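Local structure of Vv2_1132 (Vibrio vulnificus CMCP6, 5Y9S) at residues S135-G138 with I139-F143; I103-H107 with T108-N112; V111-L114 with P115-L119. The protein is a LysR-type transcriptional regulator that assembles as a tetramer and probably binds DNA through a helix-turn-helix domain, with a second domain likely to bind an effector. All blocks are in the same frame, centred on the assembly; numbering follows the deposited sequence.

Contact 1. Residues S135-G138 with I139-F143; sequences SVLG and IDAHF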
# COMPACT_ATOMS: atom_id res chain seq x y z
N SER D 135 17.75 -0.72 -21.11
CA SER D 135 16.91 0.11 -20.25
C SER D 135 16.04 1.02 -21.10
O SER D 135 16.52 1.61 -22.08
CB SER D 135 17.76 0.95 -19.29
OG SER D 135 16.98 1.91 -18.60
N VAL D 136 14.77 1.15 -20.72
CA VAL D 136 13.88 2.13 -21.34
C VAL D 136 13.74 3.38 -20.49
O VAL D 136 12.92 4.25 -20.81
CB VAL D 136 12.49 1.55 -21.66
CG1 VAL D 136 12.61 0.28 -22.48
CG2 VAL D 136 11.68 1.29 -20.37
N LEU D 137 14.49 3.49 -19.39
CA LEU D 137 14.52 4.76 -18.68
C LEU D 137 15.09 5.84 -19.61
O LEU D 137 15.67 5.55 -20.66
CB LEU D 137 15.32 4.64 -17.39
CG LEU D 137 14.82 3.69 -16.29
CD1 LEU D 137 15.94 3.42 -15.33
CD2 LEU D 137 13.60 4.24 -15.53
N GLY D 138 14.91 7.08 -19.25
CA GLY D 138 15.32 8.11 -20.18
C GLY D 138 16.83 8.31 -20.25
O GLY D 138 17.61 7.82 -19.43
N ILE D 139 17.24 9.08 -21.26
CA ILE D 139 18.62 9.58 -21.28
C ILE D 139 18.91 10.37 -20.00
O ILE D 139 20.02 10.30 -19.45
CB ILE D 139 18.87 10.41 -22.57
CG1 ILE D 139 20.33 10.83 -22.67
CG2 ILE D 139 17.99 11.62 -22.70
CD1 ILE D 139 21.18 9.75 -23.26
N ASP D 140 17.92 11.12 -19.49
CA ASP D 140 18.11 11.85 -18.24
C ASP D 140 18.39 10.88 -17.09
O ASP D 140 19.27 11.13 -16.25
CB ASP D 140 16.87 12.70 -17.94
CG ASP D 140 16.88 13.29 -16.51
OD1 ASP D 140 16.36 12.62 -15.58
OD2 ASP D 140 17.39 14.42 -16.33
N ALA D 141 17.68 9.76 -17.04
CA ALA D 141 17.96 8.77 -16.00
C ALA D 141 19.38 8.21 -16.14
O ALA D 141 20.08 8.03 -15.14
CB ALA D 141 16.93 7.64 -16.04
N HIS D 142 19.81 7.94 -17.38
CA HIS D 142 21.11 7.30 -17.60
C HIS D 142 22.27 8.26 -17.39
O HIS D 142 23.32 7.85 -16.89
CB HIS D 142 21.19 6.71 -19.00
CG HIS D 142 20.18 5.64 -19.26
ND1 HIS D 142 19.72 5.33 -20.52
CD2 HIS D 142 19.56 4.78 -18.42
CE1 HIS D 142 18.86 4.34 -20.45
NE2 HIS D 142 18.74 3.99 -19.18
N PHE D 143 22.11 9.52 -17.79
CA PHE D 143 23.11 10.52 -17.40
C PHE D 143 23.25 10.54 -15.89
O PHE D 143 24.37 10.53 -15.36
CB PHE D 143 22.72 11.92 -17.91
CG PHE D 143 22.93 12.11 -19.39
CD1 PHE D 143 23.51 11.12 -20.16
CD2 PHE D 143 22.54 13.29 -20.00
CE1 PHE D 143 23.71 11.31 -21.53
CE2 PHE D 143 22.73 13.48 -21.37
CZ PHE D 143 23.31 12.49 -22.13
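Ser135 OG and His142 NE2 meet at 2.8 Å in a hydrogen bond for which either could supply the proton, the hydroxyl lying at the edge of the imidazole and near its plane. Ser135 reaches the ring because OG stands opposite its own backbone N (chi1 171°). The same oxygen accepts a hydrogen bond from the backbone N of Leu137 (N to OG 3.1 Å), which makes residues 135-137 an ST turn. From Gly138, the N-cap residue of helix 139-147, the carbonyl O lies 3.3 Å above one face of the His142 ring, offset toward the rim. It also takes the helical bond from His142 N, 3.0 Å away, so the carbonyl meets both the backbone N and the ring face of His142. Leu137 adds an apolar touch, its CB 3.7 Å from Ala141 CB, and its O stands 3.4 Å from His142 CE1.

Behind this shell, His142 rests on Val104 and Leu154 of the central sheet, while Ile139 packs on Leu154 and Thr156. Asp140 faces a second subunit, where OD1 is hydrogen-bonded to Phe26 N. Because Ser135 OG meets both Leu137 N and the His142 ring, this one hydroxyl fixes the rotation of the imidazole and ties the strand-to-helix turn to the first turn of the helix.

Contact 2. Residues I103-H107 with T108-N112; sequences IVCLH and TLAVN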
# COMPACT_ATOMS: atom_id res chain seq x y z
N ILE D 103 27.27 -1.46 -18.36
CA ILE D 103 26.86 -0.82 -19.61
C ILE D 103 25.35 -0.76 -19.64
O ILE D 103 24.67 -1.75 -19.35
CB ILE D 103 27.41 -1.58 -20.83
CG1 ILE D 103 28.95 -1.54 -20.83
CG2 ILE D 103 26.85 -0.99 -22.09
CD1 ILE D 103 29.61 -2.56 -21.74
N VAL D 104 24.82 0.42 -19.95
CA VAL D 104 23.38 0.65 -20.11
C VAL D 104 23.14 1.17 -21.52
O VAL D 104 23.97 1.90 -22.07
CB VAL D 104 22.85 1.65 -19.06
CG1 VAL D 104 23.54 2.99 -19.20
CG2 VAL D 104 21.36 1.84 -19.20
N CYS D 105 22.01 0.78 -22.11
CA CYS D 105 21.64 1.22 -23.45
C CYS D 105 20.22 0.78 -23.74
O CYS D 105 19.58 0.09 -22.94
CB CYS D 105 22.57 0.65 -24.52
SG CYS D 105 22.61 -1.16 -24.48
N LEU D 106 19.74 1.18 -24.91
CA LEU D 106 18.44 0.74 -25.37
C LEU D 106 18.51 -0.73 -25.76
O LEU D 106 19.58 -1.27 -26.06
CB LEU D 106 17.97 1.58 -26.56
CG LEU D 106 17.67 3.04 -26.20
CD1 LEU D 106 18.95 3.93 -26.28
CD2 LEU D 106 16.53 3.56 -27.06
N HIS D 107 17.33 -1.37 -25.78
CA HIS D 107 17.24 -2.79 -26.08
C HIS D 107 17.85 -3.13 -27.44
O HIS D 107 18.56 -4.12 -27.57
CB HIS D 107 15.78 -3.25 -26.06
CG HIS D 107 15.25 -3.50 -24.69
ND1 HIS D 107 15.04 -2.49 -23.77
CD2 HIS D 107 14.87 -4.65 -24.08
CE1 HIS D 107 14.56 -3.01 -22.66
NE2 HIS D 107 14.45 -4.32 -22.81
N THR D 108 17.55 -2.31 -28.46
CA THR D 108 18.01 -2.63 -29.80
C THR D 108 19.53 -2.65 -29.86
O THR D 108 20.13 -3.61 -30.35
CB THR D 108 17.44 -1.62 -30.81
OG1 THR D 108 17.89 -0.30 -30.47
CG2 THR D 108 15.92 -1.63 -30.77
N LEU D 109 20.16 -1.61 -29.33
CA LEU D 109 21.62 -1.52 -29.39
C LEU D 109 22.27 -2.69 -28.67
O LEU D 109 23.37 -3.10 -29.04
CB LEU D 109 22.08 -0.19 -28.79
CG LEU D 109 21.68 1.09 -29.53
CD1 LEU D 109 22.27 2.30 -28.83
CD2 LEU D 109 22.16 1.02 -30.98
N ALA D 110 21.58 -3.25 -27.67
CA ALA D 110 22.18 -4.31 -26.86
C ALA D 110 22.37 -5.62 -27.63
O ALA D 110 23.15 -6.46 -27.17
CB ALA D 110 21.31 -4.56 -25.62
N VAL D 111 21.70 -5.83 -28.77
CA VAL D 111 21.81 -7.10 -29.46
C VAL D 111 22.59 -7.00 -30.77
O VAL D 111 23.28 -7.97 -31.13
CB VAL D 111 20.42 -7.75 -29.71
CG1 VAL D 111 19.55 -7.65 -28.47
CG2 VAL D 111 19.71 -7.15 -30.90
N ASN D 112 22.55 -5.87 -31.47
CA ASN D 112 23.19 -5.77 -32.77
C ASN D 112 24.34 -4.78 -32.79
O ASN D 112 25.05 -4.68 -33.80
CB ASN D 112 22.16 -5.38 -33.83
CG ASN D 112 21.08 -4.48 -33.28
OD1 ASN D 112 21.38 -3.41 -32.73
ND2 ASN D 112 19.81 -4.91 -33.38
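Cys105 SG packs against the methyl of Ala110, 3.8 Å from CB, where the chain leaves strand 100-105 and coils at once into helix 107-112. The sulfur is swung over between its own backbone N and carbonyl carbon (chi1 57°), a rotation that brings it close to the first turn of the helix. This is the tight part of the contact. Ala110 N lies between two carbonyls: it gives a hydrogen bond to Leu106 O at 3.2 Å, in the carbonyl plane, and a weak one to His107 O at 3.1 Å. The methyl of Ala110 is pressed onto the same pair of oxygens, CB standing 3.4 Å from His107 O. Val111 CG1 is 3.8 Å from His107 O.

On the other flank the fit is slacker. Cys105 and Leu109 come nearest at their CB atoms, 4.4 Å apart, and the side chains of Leu106 and Leu109 come no closer than 4.5 Å, between their CD1 methyls. Leu106 and His107 are both partly exposed, and the His107 imidazole takes no part in the turn itself; it packs instead on Pro134 and Val136, and on Val136 of a third subunit.

The turn thus opens the first helix after a strand of the periplasmic-binding-protein-like fold expected of LysR effector domains. Strand 100-105 runs parallel to strands 129-134 and 153-157 and lies between them. Ala110 leans on Val132 and Pro134 of the first, Leu106 and Leu109 on Thr156 and Tyr157 of the second, and Leu234 and Ser237 of the third subunit meet the helix at Ala110.

Contact 3. Residues V111-L114 with P115-L119; sequences VNLL and PKLFL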
# COMPACT_ATOMS: atom_id res chain seq x y z
N VAL D 111 21.70 -5.83 -28.77
CA VAL D 111 21.81 -7.10 -29.46
C VAL D 111 22.59 -7.00 -30.77
O VAL D 111 23.28 -7.97 -31.13
CB VAL D 111 20.42 -7.75 -29.71
CG1 VAL D 111 19.55 -7.65 -28.47
CG2 VAL D 111 19.71 -7.15 -30.90
N ASN D 112 22.55 -5.87 -31.47
CA ASN D 112 23.19 -5.77 -32.77
C ASN D 112 24.34 -4.78 -32.79
O ASN D 112 25.05 -4.68 -33.80
CB ASN D 112 22.16 -5.38 -33.83
CG ASN D 112 21.08 -4.48 -33.28
OD1 ASN D 112 21.38 -3.41 -32.73
ND2 ASN D 112 19.81 -4.91 -33.38
N LEU D 113 24.58 -4.05 -31.69
CA LEU D 113 25.75 -3.19 -31.60
C LEU D 113 26.77 -3.73 -30.61
O LEU D 113 27.89 -4.05 -31.00
CB LEU D 113 25.36 -1.75 -31.23
CG LEU D 113 26.53 -0.77 -31.31
CD1 LEU D 113 26.89 -0.51 -32.76
CD2 LEU D 113 26.22 0.54 -30.59
N LEU D 114 26.40 -3.87 -29.33
CA LEU D 114 27.39 -4.23 -28.32
C LEU D 114 28.09 -5.56 -28.61
O LEU D 114 29.33 -5.59 -28.62
CB LEU D 114 26.74 -4.19 -26.94
CG LEU D 114 26.29 -2.77 -26.57
CD1 LEU D 114 25.81 -2.70 -25.15
CD2 LEU D 114 27.42 -1.77 -26.80
N PRO D 115 27.39 -6.67 -28.88
CA PRO D 115 28.13 -7.93 -29.10
C PRO D 115 29.11 -7.86 -30.25
O PRO D 115 30.23 -8.38 -30.15
CB PRO D 115 27.00 -8.94 -29.36
CG PRO D 115 25.82 -8.38 -28.67
CD PRO D 115 25.93 -6.89 -28.83
N LYS D 116 28.72 -7.24 -31.36
CA LYS D 116 29.66 -7.01 -32.46
C LYS D 116 30.86 -6.22 -31.96
O LYS D 116 32.01 -6.62 -32.17
CB LYS D 116 28.96 -6.27 -33.60
CG LYS D 116 29.85 -5.95 -34.78
CD LYS D 116 29.66 -6.97 -35.90
CE LYS D 116 30.59 -6.68 -37.08
NZ LYS D 116 30.39 -5.30 -37.63
N LEU D 117 30.61 -5.10 -31.28
CA LEU D 117 31.70 -4.32 -30.69
C LEU D 117 32.57 -5.18 -29.79
O LEU D 117 33.80 -5.20 -29.92
CB LEU D 117 31.14 -3.13 -29.91
CG LEU D 117 31.19 -1.81 -30.67
CD1 LEU D 117 32.62 -1.52 -31.08
CD2 LEU D 117 30.29 -1.86 -31.89
N PHE D 118 31.93 -5.93 -28.88
CA PHE D 118 32.68 -6.74 -27.93
C PHE D 118 33.52 -7.80 -28.64
O PHE D 118 34.69 -8.00 -28.32
CB PHE D 118 31.73 -7.41 -26.93
CG PHE D 118 30.88 -6.44 -26.13
CD1 PHE D 118 31.20 -5.09 -26.05
CD2 PHE D 118 29.76 -6.89 -25.44
CE1 PHE D 118 30.41 -4.22 -25.31
CE2 PHE D 118 28.97 -6.02 -24.70
CZ PHE D 118 29.30 -4.69 -24.63
N LEU D 119 32.92 -8.49 -29.61
CA LEU D 119 33.64 -9.55 -30.30
C LEU D 119 34.79 -8.99 -31.12
O LEU D 119 35.87 -9.59 -31.16
CB LEU D 119 32.68 -10.35 -31.18
CG LEU D 119 31.78 -11.33 -30.41
CD1 LEU D 119 30.50 -11.66 -31.18
CD2 LEU D 119 32.56 -12.60 -30.10
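Leu114 with Phe118, and Leu113 with Leu117, pair across the junction of helices 107-112 and 114-120 in the LysR effector domain, with Pro115 in the first turn of the second helix. Two hydrogen bonds of helical spacing hold the new turn: Leu117 N to Leu113 O at 2.9 Å, almost straight at 176°, and Phe118 N to Leu114 O at 2.6 Å, which is short. Pro115, having no N-H, suits a first turn, where the backbone nitrogen need not serve a carbonyl one turn back.

Apolar contacts repeat the same four-residue spacing. Leu113 and Leu117 lie side by side, pointing the same way, and meet as CD1 to CD2 at 3.8 Å. Leu114 and Phe118 form a second such pair: with CG anti to the carbonyl carbon, the Phe118 chi1 of -58° lays the ring alongside Leu114, with CZ 3.5 Å from Leu114 CB. Both of these residues reach Val132 beneath the helix, and Phe118 also meets Met241 of a third subunit.

Charge enters from outside: Lys116 runs away from the turn to a salt bridge with Glu257.

Two carbonyl oxygens meet rings. Leu114 O lies 3.0 Å above one face of the Phe118 ring, offset toward the rim. Val111 O stands 3.6 Å from Pro115 CG, and the proline ring is also tight against its predecessor, with Pro115 CD 3.4 Å from Leu114 CB.

Following the chain, contact 2 comes first, turning strand 100-105 into helix 107-112; contact 3 begins on that helix and carries the chain into helix 114-120. A probable hydrogen bond from Leu114 N to Leu109 O joins these two, their centres about 9 Å apart. Contact 1 opens after both have closed, in the turn from strand 129-134 to helix 139-147. Contacts 2 and 3 therefore overlap at Val111 and Asn112, contact 1 follows both in series, and none is nested. It rejoins contact 2 through Ser135 N and Cys105 O, probably hydrogen-bonded, while contacts 1 and 3 do not touch. Together they link two neighbouring parallel strands to three helices.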